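Local structure of major royal jelly protein 1 (Apis mellifera, 5YYL) at residues 226-229 with 230-233; 104-107 with 108-112. The protein is the most abundant protein of the royal jelly fed to bee larvae, probably has a nutritional role, and binds the sterol 24-methylenecholesterol. All coordinates share one frame; numbering follows the deposited sequence.

From the N terminus, contact 2 comes first: after strand 102-106, an outermost strand of a four-stranded antiparallel sheet, residues 107-112 turn on the way to strand 124-129, which opens the next sheet. Contact 1 comes later, where residues 227-233 turn after strand 225-226; the chain then passes strands 239-242 and 245-248 before the sheet starting at 253-258. Each closes a small local turn; they neither nest nor cross but follow in series. The centres of contacts 1 and 2 lie about 36 Å apart, on opposite sides of the chain's centre. In this protein of the beta-propeller clan, both bring an aromatic residue to the following sheet: Phe112 to Phe157, Phe231 to Tyr267 and Tyr295.

Contact 1: 226-229 with 230-233; sequences LTSN and TFDY
Two overlapping type I turns, Ser228 to Phe231 and Asn229 to Asp232, bend the chain as it leaves the last strand of one propeller sheet. In the first, Phe231 N gives a weak hydrogen bond to Ser228 O at 3.2 Å; in the second, Asp232 N gives another weak one to Asn229 O, also at 3.2 Å. The bend folds the Phe231 ring back beneath the incoming chain. Ser228 CB stands over the middle of one face, 3.9 Å from the ring centroid and 7° off the normal, a CH-pi contact. Leu226 O lies at the ring edge, in its plane, 3.8 Å from Phe231 CE2, while Leu226 CB adds apolar packing against the same carbon. Phenylalanine suits this site because its flat ring can accept a small methylene on a face and a carbonyl oxygen at its weakly positive rim. Beyond the turn, the ring meets Tyr267 and Tyr295 of the following sheet at steep angles.

Ser228 OG and Thr230 OG1 are probably hydrogen-bonded, either being able to donate, although the modelled distance is doubtful. Serine's short side chain can offer CB to the ring and OG to Thr230. Thr230 holds OG1 between its backbone N and carbonyl carbon (chi1 64°), which presents the hydroxyl to the serine, and OG1 also bonds Tyr267 OH. Near Asp232, the Glu211 carboxylate may raise the pKa of one of the two acids, whereas the hydroxyls and the ring join the turn to the next sheet.

Contact 2: 104-107 with 108-112; sequences LQPY and PDWSF
Pro106, Tyr107 and Pro108 make up most of a tight turn in which two prolines each meet an aromatic ring. The peptide bond between Tyr107 and Pro108 is cis, the form that proline tolerates far better than other residues, and it makes a type VI turn of residues 106-109. Instead of running on, the chain doubles back: the CA atoms of Tyr107 and Pro108 are 3.0 Å apart, and Pro106 O ends 3.2 Å from Pro108 O, an approach of two acceptors.

Tyr107 carries CG opposite its backbone N (chi1 -176°) and beside the carbonyl carbon, which brings the ring alongside the residue that follows. Pro108 CA then sits over one ring face, 4.0 Å from the Tyr107 centroid and 25° off the normal, and Pro108 CD comes within 3.5 Å of Tyr107 CD2. The side chains cross at about a right angle. The tyrosine ring goes on to an edge-to-face contact with Phe77 of the same sheet, and the Tyr107 backbone is hydrogen-bonded to Leu90 of strand 90-94.

In Pro106, the last residue of strand 102-106, the bond to CB points toward 108-112, and CG then lies over the six-membered ring of Trp110, 3.5 Å from the centroid and only 8° off the normal. The compact, rigid pyrrolidine can thus lay its CG flat on the broad indole face; Phe44 also meets this indole. Two proline C-H groups rest on aromatic faces within five residues, the one at Pro108 CA, between amide nitrogen and carbonyl, being the more polarised. No hydrogen bond joins the two halves of the turn, so the cis bond and ring packing probably do much to set its shape.

Contact 1: 226-229 with 230-233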
# COMPACT_ATOMS: atom_id res chain seq x y z
N LEU A 226 -51.22 -22.01 -12.55
CA LEU A 226 -51.75 -21.46 -13.80
C LEU A 226 -51.59 -22.49 -14.91
O LEU A 226 -50.79 -23.43 -14.80
CB LEU A 226 -50.97 -20.20 -14.14
CG LEU A 226 -51.30 -18.91 -13.37
CD1 LEU A 226 -51.72 -19.12 -11.93
CD2 LEU A 226 -50.10 -17.97 -13.41
N THR A 227 -52.37 -22.34 -15.98
CA THR A 227 -52.22 -23.16 -17.18
C THR A 227 -52.35 -22.31 -18.45
O THR A 227 -52.91 -21.21 -18.43
CB THR A 227 -53.25 -24.30 -17.23
OG1 THR A 227 -54.56 -23.73 -17.21
CG2 THR A 227 -53.10 -25.25 -16.07
N SER A 228 -51.81 -22.84 -19.54
CA SER A 228 -51.84 -22.19 -20.84
C SER A 228 -51.40 -23.19 -21.89
O SER A 228 -50.71 -24.17 -21.59
CB SER A 228 -50.92 -20.98 -20.83
OG SER A 228 -50.59 -20.56 -22.13
N ASN A 229 -51.80 -22.94 -23.13
CA ASN A 229 -51.31 -23.72 -24.29
C ASN A 229 -49.83 -23.42 -24.55
O ASN A 229 -49.11 -24.25 -25.12
CB ASN A 229 -52.18 -23.46 -25.54
CG ASN A 229 -52.01 -22.05 -26.12
OD1 ASN A 229 -52.23 -21.05 -25.43
ND2 ASN A 229 -51.64 -21.98 -27.40
N THR A 230 -49.38 -22.22 -24.13
CA THR A 230 -47.97 -21.85 -24.13
C THR A 230 -47.13 -22.68 -23.15
O THR A 230 -45.93 -22.83 -23.38
CB THR A 230 -47.79 -20.34 -23.83
OG1 THR A 230 -48.24 -20.03 -22.51
CG2 THR A 230 -48.55 -19.48 -24.86
N PHE A 231 -47.75 -23.19 -22.09
CA PHE A 231 -47.10 -24.15 -21.16
C PHE A 231 -47.08 -25.61 -21.65
O PHE A 231 -46.42 -26.45 -21.01
CB PHE A 231 -47.78 -24.15 -19.78
CG PHE A 231 -47.85 -22.81 -19.11
CD1 PHE A 231 -47.21 -21.67 -19.60
CD2 PHE A 231 -48.56 -22.71 -17.93
CE1 PHE A 231 -47.32 -20.46 -18.95
CE2 PHE A 231 -48.67 -21.50 -17.27
CZ PHE A 231 -48.05 -20.37 -17.77
N ASP A 232 -47.78 -25.92 -22.73
CA ASP A 232 -47.93 -27.31 -23.19
C ASP A 232 -46.80 -27.70 -24.13
O ASP A 232 -46.25 -26.85 -24.83
CB ASP A 232 -49.28 -27.52 -23.90
CG ASP A 232 -50.48 -27.39 -22.97
OD1 ASP A 232 -51.59 -27.13 -23.51
OD2 ASP A 232 -50.33 -27.55 -21.73
N TYR A 233 -46.48 -29.00 -24.14
CA TYR A 233 -45.43 -29.53 -25.01
C TYR A 233 -45.95 -29.63 -26.44
O TYR A 233 -47.14 -29.85 -26.65
CB TYR A 233 -44.92 -30.89 -24.50
CG TYR A 233 -45.60 -32.14 -25.03
CD1 TYR A 233 -45.11 -32.79 -26.16
CD2 TYR A 233 -46.71 -32.68 -24.39
CE1 TYR A 233 -45.71 -33.94 -26.65
CE2 TYR A 233 -47.32 -33.85 -24.86
CZ TYR A 233 -46.81 -34.47 -26.00
OH TYR A 233 -47.38 -35.61 -26.51

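Contact 2: 104-107 with 108-112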
# COMPACT_ATOMS: atom_id res chain seq x y z
N LEU A 104 -17.32 -32.36 -4.04
CA LEU A 104 -18.43 -31.60 -3.50
C LEU A 104 -18.53 -31.82 -2.03
O LEU A 104 -17.99 -32.77 -1.51
CB LEU A 104 -19.75 -32.02 -4.15
CG LEU A 104 -19.83 -31.97 -5.67
CD1 LEU A 104 -21.29 -32.07 -6.06
CD2 LEU A 104 -19.21 -30.70 -6.23
N GLN A 105 -19.29 -30.97 -1.37
CA GLN A 105 -19.41 -30.96 0.07
C GLN A 105 -20.84 -30.49 0.33
O GLN A 105 -21.21 -29.41 -0.12
CB GLN A 105 -18.38 -29.99 0.65
CG GLN A 105 -18.61 -29.55 2.10
CD GLN A 105 -18.11 -28.14 2.34
OE1 GLN A 105 -17.01 -27.79 1.91
NE2 GLN A 105 -18.92 -27.33 3.01
N PRO A 106 -21.65 -31.29 1.04
CA PRO A 106 -23.06 -30.94 1.27
C PRO A 106 -23.29 -29.62 1.98
O PRO A 106 -22.56 -29.30 2.91
CB PRO A 106 -23.55 -32.08 2.17
CG PRO A 106 -22.71 -33.23 1.75
CD PRO A 106 -21.35 -32.66 1.48
N TYR A 107 -24.30 -28.88 1.56
CA TYR A 107 -24.66 -27.60 2.19
C TYR A 107 -26.04 -27.75 2.85
O TYR A 107 -26.93 -28.33 2.24
CB TYR A 107 -24.67 -26.47 1.14
CG TYR A 107 -24.93 -25.08 1.69
CD1 TYR A 107 -23.89 -24.29 2.12
CD2 TYR A 107 -26.23 -24.55 1.74
CE1 TYR A 107 -24.10 -23.00 2.60
CE2 TYR A 107 -26.46 -23.27 2.24
CZ TYR A 107 -25.39 -22.50 2.66
OH TYR A 107 -25.59 -21.23 3.15
N PRO A 108 -26.25 -27.24 4.07
CA PRO A 108 -25.23 -26.62 4.93
C PRO A 108 -24.24 -27.63 5.51
O PRO A 108 -23.03 -27.42 5.46
CB PRO A 108 -26.06 -26.00 6.05
CG PRO A 108 -27.35 -25.64 5.39
CD PRO A 108 -27.58 -26.62 4.28
N ASP A 109 -24.77 -28.73 6.05
CA ASP A 109 -23.99 -29.85 6.58
C ASP A 109 -24.67 -31.12 6.05
O ASP A 109 -25.65 -31.03 5.30
CB ASP A 109 -23.98 -29.82 8.13
CG ASP A 109 -25.35 -29.40 8.74
OD1 ASP A 109 -26.37 -30.07 8.46
OD2 ASP A 109 -25.39 -28.38 9.46
N TRP A 110 -24.17 -32.30 6.43
CA TRP A 110 -24.81 -33.58 6.05
C TRP A 110 -26.27 -33.80 6.54
O TRP A 110 -26.98 -34.64 5.99
CB TRP A 110 -23.95 -34.76 6.47
CG TRP A 110 -22.70 -34.90 5.69
CD1 TRP A 110 -21.49 -34.31 5.94
CD2 TRP A 110 -22.53 -35.67 4.49
NE1 TRP A 110 -20.58 -34.68 4.98
CE2 TRP A 110 -21.19 -35.51 4.08
CE3 TRP A 110 -23.39 -36.48 3.72
CZ2 TRP A 110 -20.68 -36.14 2.93
CZ3 TRP A 110 -22.88 -37.11 2.58
CH2 TRP A 110 -21.54 -36.93 2.20
N SER A 111 -26.69 -33.05 7.57
CA SER A 111 -28.08 -33.07 8.09
C SER A 111 -29.17 -32.96 7.02
O SER A 111 -30.21 -33.63 7.12
CB SER A 111 -28.27 -31.94 9.12
N PHE A 112 -28.93 -32.14 6.00
CA PHE A 112 -29.90 -31.90 4.91
C PHE A 112 -29.74 -32.87 3.73
O PHE A 112 -30.60 -32.90 2.84
CB PHE A 112 -29.81 -30.44 4.44
CG PHE A 112 -30.16 -29.44 5.50
CD1 PHE A 112 -29.22 -29.07 6.47
CD2 PHE A 112 -31.44 -28.89 5.58
CE1 PHE A 112 -29.53 -28.15 7.46
CE2 PHE A 112 -31.75 -27.97 6.56
CZ PHE A 112 -30.80 -27.60 7.51